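Local coordinates for protein putative xanthine dehydrogenase YAGS fad-binding subunit (Escherichia coli, PDB 5G5G) that probably oxidises aldehydes in the periplasm, binding a molybdenum centre and its pterin cytosine dinucleotide within a three-chain enzyme of the xanthine dehydrogenase family, at residues 194-199 with 205-210; 214-219 with 231-236. All coordinates share one frame; numbering follows the deposited sequence.

Overall arrangement
Contact 1 is a beta hairpin, and contact 2 packs the next helix of the chain against the next strand of the same sheet; their centres lie about 9 Å apart. Strand 203-208 belongs to the hairpin and also has 231-234 as its other neighbour, so the two contacts share a seam. There Thr-208 N probably bonds to Ile-234 O at 2.8 Å, and Thr-208 O probably accepts a bond from Ser-235 OG at 2.7 Å. The side chain of Ser-209 in contact 1 is about 9 Å from the pterin cytosine dinucleotide, and that of Cys-216 in contact 2 about 13 Å from the dioxothiomolybdenum ion.

Contact 1. Residues 194-199 with 205-210; sequences ASMAVW and TLWTSN
A beta hairpin joins Met-196 and Val-198 to Trp-207 and Thr-205, its antiparallel strands paired through two hydrogen-bonded residue pairs. Met-196 N bonds to Trp-207 O at 2.8 Å, with the return bond from Trp-207 N to Met-196 O; further along, Thr-205 N reaches Val-198 O at 2.8 Å on an almost straight path (175°), and Val-198 N answers to Thr-205 O. A water spans this pair, bonded to Val-198 O and to Thr-205 OG1.

The Trp-207 indole sits on one face of the hairpin, with Met-196, Val-198 and Thr-205. Met-196 runs beside it, and a bend at chi3 (79°) folds CE over the six-membered ring, 4.1 Å from its centroid, as a CH-pi contact. Thr-205 CG2 lies over the opposite face of the indole, toward the rim, while Val-198 CG2 comes obliquely to CZ3 of Trp-207 at 3.6 Å.

On the other face of the sheet, Leu-206 CD1 rests on Ala-197 CB at 3.8 Å. Next to them the hydroxyls OG of Ser-195 and OG1 of Thr-208 meet at 2.8 Å, and Ser-195 OG is bonded to Asp-251 as well.

Helices 250-262 and 213-224 pack on this second face, Trp-41 joins the indole on the first, and strands 266-269 and 231-234 flank the hairpin in the sheet.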
ATOM      1  N   ALA C 194      -6.392  -8.228  11.372  1.00 11.64           N
ATOM      2  CA  ALA C 194      -6.282  -8.634  12.765  1.00 11.60           C
ATOM      3  C   ALA C 194      -7.608  -8.786  13.469  1.00 11.76           C
ATOM      4  O   ALA C 194      -8.567  -8.087  13.134  1.00 11.44           O
ATOM      5  CB  ALA C 194      -5.415  -7.634  13.533  1.00 12.08           C
ATOM      6  N   SER C 195      -7.627  -9.648  14.493  1.00 10.83           N
ATOM      7  CA  SER C 195      -8.837  -9.899  15.275  1.00 11.55           C
ATOM      8  C   SER C 195      -8.464 -10.266  16.699  1.00 11.57           C
ATOM      9  O   SER C 195      -7.385 -10.850  16.957  1.00 12.68           O
ATOM     10  CB  SER C 195      -9.676 -11.050  14.678  1.00 11.85           C
ATOM     11  OG  SER C 195     -10.113 -10.803  13.347  1.00 11.80           O
ATOM     12  N   MET C 196      -9.349  -9.965  17.618  1.00 12.02           N
ATOM     13  CA  MET C 196      -9.265 -10.439  19.006  1.00 12.08           C
ATOM     14  C   MET C 196     -10.570 -11.098  19.367  1.00 12.84           C
ATOM     15  O   MET C 196     -11.655 -10.533  19.106  1.00 12.51           O
ATOM     16  CB  MET C 196      -8.969  -9.294  19.976  1.00 12.63           C
ATOM     17  CG  MET C 196      -8.849  -9.768  21.399  1.00 13.28           C
ATOM     18  SD  MET C 196      -8.276  -8.523  22.554  1.00 14.52           S
ATOM     19  CE  MET C 196      -9.799  -7.623  22.793  1.00 15.03           C
ATOM     20  N   ALA C 197     -10.485 -12.295  19.959  1.00 12.84           N
ATOM     21  CA  ALA C 197     -11.683 -13.040  20.388  1.00 13.84           C
ATOM     22  C   ALA C 197     -11.729 -13.197  21.875  1.00 14.72           C
ATOM     23  O   ALA C 197     -10.708 -13.485  22.489  1.00 15.54           O
ATOM     24  CB  ALA C 197     -11.731 -14.386  19.736  1.00 14.43           C
ATOM     25  N   VAL C 198     -12.917 -13.077  22.449  1.00 15.81           N
ATOM     26  CA  VAL C 198     -13.219 -13.408  23.854  1.00 16.46           C
ATOM     27  C   VAL C 198     -14.492 -14.243  23.831  1.00 17.19           C
ATOM     28  O   VAL C 198     -15.539 -13.825  23.237  1.00 16.01           O
ATOM     29  CB  VAL C 198     -13.518 -12.144  24.726  1.00 17.53           C
ATOM     30  CG1 VAL C 198     -13.963 -12.460  26.148  1.00 19.04           C
ATOM     31  CG2 VAL C 198     -12.345 -11.213  24.769  1.00 17.59           C
ATOM     32  N   TRP C 199     -14.433 -15.390  24.490  1.00 17.23           N
ATOM     33  CA  TRP C 199     -15.652 -16.183  24.773  1.00 18.76           C
ATOM     34  C   TRP C 199     -16.115 -15.997  26.205  1.00 21.18           C
ATOM     35  O   TRP C 199     -15.293 -15.951  27.125  1.00 20.43           O
ATOM     36  CB  TRP C 199     -15.452 -17.662  24.524  1.00 18.85           C
ATOM     37  CG  TRP C 199     -15.158 -18.055  23.113  1.00 17.98           C
ATOM     38  CD1 TRP C 199     -13.953 -17.940  22.478  1.00 17.77           C
ATOM     39  CD2 TRP C 199     -16.066 -18.592  22.152  1.00 17.87           C
ATOM     40  NE1 TRP C 199     -14.065 -18.367  21.172  1.00 17.08           N
ATOM     41  CE2 TRP C 199     -15.337 -18.818  20.969  1.00 17.69           C
ATOM     42  CE3 TRP C 199     -17.427 -18.967  22.188  1.00 18.76           C
ATOM     43  CZ2 TRP C 199     -15.923 -19.332  19.830  1.00 17.79           C
ATOM     44  CZ3 TRP C 199     -18.000 -19.468  21.046  1.00 18.73           C
ATOM     45  CH2 TRP C 199     -17.260 -19.661  19.896  1.00 18.60           C
ATOM     46  N   THR C 205     -17.325 -12.699  21.378  1.00 17.68           N
ATOM     47  CA  THR C 205     -17.179 -11.354  20.875  1.00 17.18           C
ATOM     48  C   THR C 205     -15.890 -11.282  20.098  1.00 15.92           C
ATOM     49  O   THR C 205     -14.861 -11.764  20.578  1.00 15.91           O
ATOM     50  CB  THR C 205     -17.178 -10.313  22.037  1.00 17.55           C
ATOM     51  OG1 THR C 205     -18.371 -10.537  22.817  1.00 19.99           O
ATOM     52  CG2 THR C 205     -17.181  -8.893  21.513  1.00 17.38           C
ATOM     53  N   LEU C 206     -15.949 -10.755  18.872  1.00 14.61           N
ATOM     54  CA  LEU C 206     -14.781 -10.630  18.002  1.00 13.95           C
ATOM     55  C   LEU C 206     -14.618  -9.168  17.647  1.00 13.82           C
ATOM     56  O   LEU C 206     -15.515  -8.574  17.011  1.00 14.03           O
ATOM     57  CB  LEU C 206     -14.946 -11.452  16.721  1.00 14.12           C
ATOM     58  CG  LEU C 206     -13.640 -11.596  15.925  1.00 14.08           C
ATOM     59  CD1 LEU C 206     -12.802 -12.775  16.449  1.00 14.30           C
ATOM     60  CD2 LEU C 206     -13.865 -11.763  14.447  1.00 14.60           C
ATOM     61  N   TRP C 207     -13.486  -8.603  18.022  1.00 12.64           N
ATOM     62  CA  TRP C 207     -13.061  -7.298  17.554  1.00 12.28           C
ATOM     63  C   TRP C 207     -12.223  -7.589  16.328  1.00 12.24           C
ATOM     64  O   TRP C 207     -11.308  -8.443  16.347  1.00 12.18           O
ATOM     65  CB  TRP C 207     -12.197  -6.615  18.587  1.00 12.22           C
ATOM     66  CG  TRP C 207     -12.942  -6.166  19.835  1.00 12.77           C
ATOM     67  CD1 TRP C 207     -13.370  -4.915  20.108  1.00 12.79           C
ATOM     68  CD2 TRP C 207     -13.334  -6.970  20.964  1.00 13.70           C
ATOM     69  NE1 TRP C 207     -13.988  -4.865  21.347  1.00 13.47           N
ATOM     70  CE2 TRP C 207     -13.971  -6.113  21.898  1.00 13.87           C
ATOM     71  CE3 TRP C 207     -13.154  -8.329  21.316  1.00 14.30           C
ATOM     72  CZ2 TRP C 207     -14.460  -6.569  23.150  1.00 15.27           C
ATOM     73  CZ3 TRP C 207     -13.694  -8.779  22.517  1.00 15.24           C
ATOM     74  CH2 TRP C 207     -14.315  -7.915  23.438  1.00 15.80           C
ATOM     75  N   THR C 208     -12.507  -6.903  15.233  1.00 11.80           N
ATOM     76  CA  THR C 208     -11.863  -7.286  13.986  1.00 11.92           C
ATOM     77  C   THR C 208     -11.747  -6.086  13.058  1.00 11.21           C
ATOM     78  O   THR C 208     -12.112  -4.954  13.437  1.00 10.90           O
ATOM     79  CB  THR C 208     -12.664  -8.467  13.322  1.00 12.25           C
ATOM     80  OG1 THR C 208     -11.930  -9.063  12.234  1.00 12.17           O
ATOM     81  CG2 THR C 208     -14.008  -7.974  12.843  1.00 12.57           C
ATOM     82  N   SER C 209     -11.208  -6.349  11.858  1.00 10.93           N
ATOM     83  CA  SER C 209     -11.020  -5.352  10.816  1.00 11.49           C
ATOM     84  C   SER C 209     -11.787  -5.897   9.594  1.00 11.87           C
ATOM     85  O   SER C 209     -11.334  -6.832   8.954  1.00 12.25           O
ATOM     86  CB  SER C 209      -9.516  -5.155  10.522  1.00 11.67           C
ATOM     87  OG  SER C 209      -9.314  -4.060   9.639  1.00 11.85           O
ATOM     88  N   ASN C 210     -13.023  -5.411   9.398  1.00 11.64           N
ATOM     89  CA  ASN C 210     -13.913  -6.015   8.428  1.00 11.63           C
ATOM     90  C   ASN C 210     -14.857  -4.938   7.881  1.00 11.61           C
ATOM     91  O   ASN C 210     -15.401  -4.171   8.654  1.00 12.21           O
ATOM     92  CB  ASN C 210     -14.667  -7.189   9.056  1.00 12.06           C
ATOM     93  CG  ASN C 210     -15.334  -8.075   8.019  1.00 12.71           C
ATOM     94  OD1 ASN C 210     -16.225  -7.632   7.312  1.00 13.50           O
ATOM     95  ND2 ASN C 210     -14.868  -9.309   7.874  1.00 12.96           N
TER
HETATM   96  O   HOH W   1      -9.079  -8.541   9.825  1.00 17.43           O
HETATM   97  O   HOH W   2     -18.132 -12.617  24.570  1.00 26.78           O

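Contact 2. Residues 214-219 with 231-236; sequences DWCRTD and VRIISP
Ile-233 lays its CG1 across the start of the Arg-217 side chain, 3.6 Å from Arg-217 CA and 3.7 Å from Arg-217 CB, so the branch presses on the helix backbone itself as well as on the first methylene. From CG1 the chain turns towards Cys-216, where CD1 of Ile-233 lies 3.8 Å from SG; the other branch, CG2, is nearly as near to the same sulfur. Cys-216 therefore sits against the tips of both isoleucine branches, its sulfur reaching out from the helix to the Ile-233 side chain.

Arg-217 takes a different course. With CG anti to the backbone N (chi1 -167°) and the chain extended as far as NE, its aliphatic part passes Val-231, which points back the other way, and CG of Arg-217 comes to 3.9 Å from CG1 of Val-231. That route delivers NE to the main-chain oxygen of Val-231 at 3.0 Å. The bond is weak, being bent to 129° at the hydrogen, and NE makes a second weak bond to Val-228 O, so a single N-H is divided between two carbonyls just ahead of and at the start of the strand.

Helix 213-224 is the crossover of a beta-alpha-beta unit, linking strand 203-208 to its parallel neighbour 231-234. Here the helix segment and strand run at 145° to each other, their axes 8.2 Å apart at closest approach. Alternate strand residues Val-231 and Ile-233 turn towards the helix, with Ile-213 and Leu-220 of that helix also touching Ile-233. Between them, Arg-232 points away and forms a salt bridge with Asp-497.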
ATOM      1  N   ASP C 214     -22.295  -7.625   9.082  1.00 14.36           N
ATOM      2  CA  ASP C 214     -23.300  -8.712   9.139  1.00 15.94           C
ATOM      3  C   ASP C 214     -22.803  -9.978   8.428  1.00 15.91           C
ATOM      4  O   ASP C 214     -23.037 -11.087   8.920  1.00 16.80           O
ATOM      5  CB  ASP C 214     -24.641  -8.265   8.570  1.00 16.83           C
ATOM      6  CG  ASP C 214     -25.745  -9.261   8.860  1.00 18.60           C
ATOM      7  OD1 ASP C 214     -26.043  -9.564  10.034  1.00 19.09           O
ATOM      8  OD2 ASP C 214     -26.366  -9.677   7.872  1.00 19.39           O
ATOM      9  N   TRP C 215     -22.114  -9.834   7.295  1.00 15.39           N
ATOM     10  CA  TRP C 215     -21.575 -10.996   6.574  1.00 15.43           C
ATOM     11  C   TRP C 215     -20.554 -11.676   7.466  1.00 15.83           C
ATOM     12  O   TRP C 215     -20.498 -12.903   7.518  1.00 15.65           O
ATOM     13  CB  TRP C 215     -20.835 -10.593   5.313  1.00 15.81           C
ATOM     14  CG  TRP C 215     -21.718 -10.102   4.189  1.00 16.79           C
ATOM     15  CD1 TRP C 215     -23.084 -10.028   4.158  1.00 18.60           C
ATOM     16  CD2 TRP C 215     -21.245  -9.671   2.924  1.00 17.34           C
ATOM     17  NE1 TRP C 215     -23.490  -9.499   2.919  1.00 19.24           N
ATOM     18  CE2 TRP C 215     -22.370  -9.324   2.137  1.00 18.05           C
ATOM     19  CE3 TRP C 215     -19.968  -9.533   2.376  1.00 16.74           C
ATOM     20  CZ2 TRP C 215     -22.245  -8.883   0.811  1.00 18.12           C
ATOM     21  CZ3 TRP C 215     -19.847  -9.098   1.059  1.00 17.07           C
ATOM     22  CH2 TRP C 215     -20.977  -8.736   0.310  1.00 17.10           C
ATOM     23  N   CYS C 216     -19.723 -10.872   8.125  1.00 14.77           N
ATOM     24  CA  CYS C 216     -18.703 -11.446   9.073  1.00 15.14           C
ATOM     25  C   CYS C 216     -19.369 -12.300  10.122  1.00 15.35           C
ATOM     26  O   CYS C 216     -18.966 -13.445  10.388  1.00 15.13           O
ATOM     27  CB  CYS C 216     -17.909 -10.314   9.725  1.00 14.89           C
ATOM     28  SG  CYS C 216     -16.574 -10.847  10.842  1.00 16.99           S
ATOM     29  N   ARG C 217     -20.392 -11.753  10.754  1.00 15.11           N
ATOM     30  CA  ARG C 217     -21.080 -12.465  11.807  1.00 16.89           C
ATOM     31  C   ARG C 217     -21.662 -13.815  11.324  1.00 17.23           C
ATOM     32  O   ARG C 217     -21.479 -14.887  11.948  1.00 16.69           O
ATOM     33  CB  ARG C 217     -22.182 -11.592  12.357  1.00 18.22           C
ATOM     34  CG  ARG C 217     -22.785 -12.081  13.647  1.00 21.16           C
ATOM     35  CD  ARG C 217     -23.983 -11.234  13.936  1.00 24.23           C
ATOM     36  NE  ARG C 217     -24.791 -11.760  14.993  1.00 27.84           N
ATOM     37  CZ  ARG C 217     -26.062 -11.446  15.193  1.00 32.61           C
ATOM     38  NH1 ARG C 217     -26.695 -10.621  14.364  1.00 34.76           N
ATOM     39  NH2 ARG C 217     -26.706 -11.995  16.214  1.00 35.07           N
ATOM     40  N   THR C 218     -22.348 -13.765  10.185  1.00 17.08           N
ATOM     41  CA  THR C 218     -22.975 -14.959   9.648  1.00 17.81           C
ATOM     42  C   THR C 218     -21.936 -16.005   9.245  1.00 17.52           C
ATOM     43  O   THR C 218     -22.102 -17.187   9.541  1.00 17.22           O
ATOM     44  CB  THR C 218     -23.847 -14.622   8.448  1.00 19.06           C
ATOM     45  OG1 THR C 218     -24.896 -13.784   8.911  1.00 19.43           O
ATOM     46  CG2 THR C 218     -24.426 -15.869   7.831  1.00 20.22           C
ATOM     47  N   ASP C 219     -20.903 -15.547   8.550  1.00 17.29           N
ATOM     48  CA  ASP C 219     -19.873 -16.436   8.003  1.00 17.84           C
ATOM     49  C   ASP C 219     -19.048 -17.021   9.116  1.00 16.90           C
ATOM     50  O   ASP C 219     -18.659 -18.207   9.037  1.00 16.75           O
ATOM     51  CB  ASP C 219     -19.014 -15.729   6.960  1.00 18.04           C
ATOM     52  CG  ASP C 219     -19.824 -15.384   5.695  1.00 20.58           C
ATOM     53  OD1 ASP C 219     -20.940 -15.927   5.569  1.00 23.04           O
ATOM     54  OD2 ASP C 219     -19.393 -14.598   4.827  1.00 20.90           O
ATOM     55  N   VAL C 231     -22.855 -14.627  18.522  1.00 23.06           N
ATOM     56  CA  VAL C 231     -21.649 -13.944  17.985  1.00 21.60           C
ATOM     57  C   VAL C 231     -21.920 -12.452  17.884  1.00 21.00           C
ATOM     58  O   VAL C 231     -22.962 -12.032  17.336  1.00 20.87           O
ATOM     59  CB  VAL C 231     -21.283 -14.448  16.597  1.00 21.58           C
ATOM     60  CG1 VAL C 231     -20.085 -13.650  16.017  1.00 21.08           C
ATOM     61  CG2 VAL C 231     -20.955 -15.935  16.668  1.00 22.78           C
ATOM     62  N   ARG C 232     -20.968 -11.661  18.372  1.00 19.40           N
ATOM     63  CA  ARG C 232     -21.012 -10.237  18.287  1.00 18.94           C
ATOM     64  C   ARG C 232     -19.706  -9.838  17.581  1.00 17.81           C
ATOM     65  O   ARG C 232     -18.633 -10.274  17.967  1.00 16.78           O
ATOM     66  CB  ARG C 232     -21.125  -9.530  19.631  1.00 19.74           C
ATOM     67  CG  ARG C 232     -21.149  -8.000  19.544  1.00 20.22           C
ATOM     68  CD  ARG C 232     -21.391  -7.353  20.890  1.00 21.64           C
ATOM     69  NE  ARG C 232     -21.295  -5.891  20.868  1.00 21.21           N
ATOM     70  CZ  ARG C 232     -21.360  -5.113  21.937  1.00 22.26           C
ATOM     71  NH1 ARG C 232     -21.454  -5.610  23.184  1.00 24.51           N
ATOM     72  NH2 ARG C 232     -21.299  -3.810  21.812  1.00 22.12           N
ATOM     73  N   ILE C 233     -19.839  -9.011  16.542  1.00 15.67           N
ATOM     74  CA  ILE C 233     -18.697  -8.521  15.786  1.00 15.32           C
ATOM     75  C   ILE C 233     -18.562  -7.005  16.022  1.00 15.15           C
ATOM     76  O   ILE C 233     -19.567  -6.257  15.923  1.00 14.64           O
ATOM     77  CB  ILE C 233     -18.908  -8.805  14.264  1.00 15.32           C
ATOM     78  CG1 ILE C 233     -19.126 -10.292  13.943  1.00 15.91           C
ATOM     79  CG2 ILE C 233     -17.785  -8.217  13.444  1.00 15.01           C
ATOM     80  CD1 ILE C 233     -18.003 -11.211  14.381  1.00 15.99           C
ATOM     81  N   ILE C 234     -17.317  -6.537  16.201  1.00 13.91           N
ATOM     82  CA  ILE C 234     -17.004  -5.147  16.499  1.00 13.93           C
ATOM     83  C   ILE C 234     -15.854  -4.677  15.609  1.00 13.12           C
ATOM     84  O   ILE C 234     -14.824  -5.304  15.585  1.00 12.60           O
ATOM     85  CB  ILE C 234     -16.613  -4.996  18.007  1.00 13.99           C
ATOM     86  CG1 ILE C 234     -17.784  -5.464  18.858  1.00 15.18           C
ATOM     87  CG2 ILE C 234     -16.180  -3.589  18.305  1.00 14.05           C
ATOM     88  CD1 ILE C 234     -17.508  -5.511  20.338  1.00 16.41           C
ATOM     89  N   SER C 235     -16.112  -3.657  14.771  1.00 12.35           N
ATOM     90  CA  SER C 235     -15.096  -3.073  13.919  1.00 12.00           C
ATOM     91  C   SER C 235     -15.387  -1.569  13.647  1.00 12.20           C
ATOM     92  O   SER C 235     -15.770  -1.199  12.518  1.00 12.34           O
ATOM     93  CB  SER C 235     -15.036  -3.893  12.615  1.00 11.95           C
ATOM     94  OG  SER C 235     -13.840  -3.610  11.930  1.00 12.12           O
ATOM     95  N   PRO C 236     -15.223  -0.709  14.661  1.00 12.29           N
ATOM     96  CA  PRO C 236     -15.587   0.707  14.509  1.00 12.34           C
ATOM     97  C   PRO C 236     -14.593   1.502  13.704  1.00 11.79           C
ATOM     98  O   PRO C 236     -14.952   2.525  13.125  1.00 11.62           O
ATOM     99  CB  PRO C 236     -15.693   1.208  15.982  1.00 12.84           C
ATOM    100  CG  PRO C 236     -14.720   0.321  16.730  1.00 12.82           C
ATOM    101  CD  PRO C 236     -14.893  -1.032  16.076  1.00 12.67           C
TER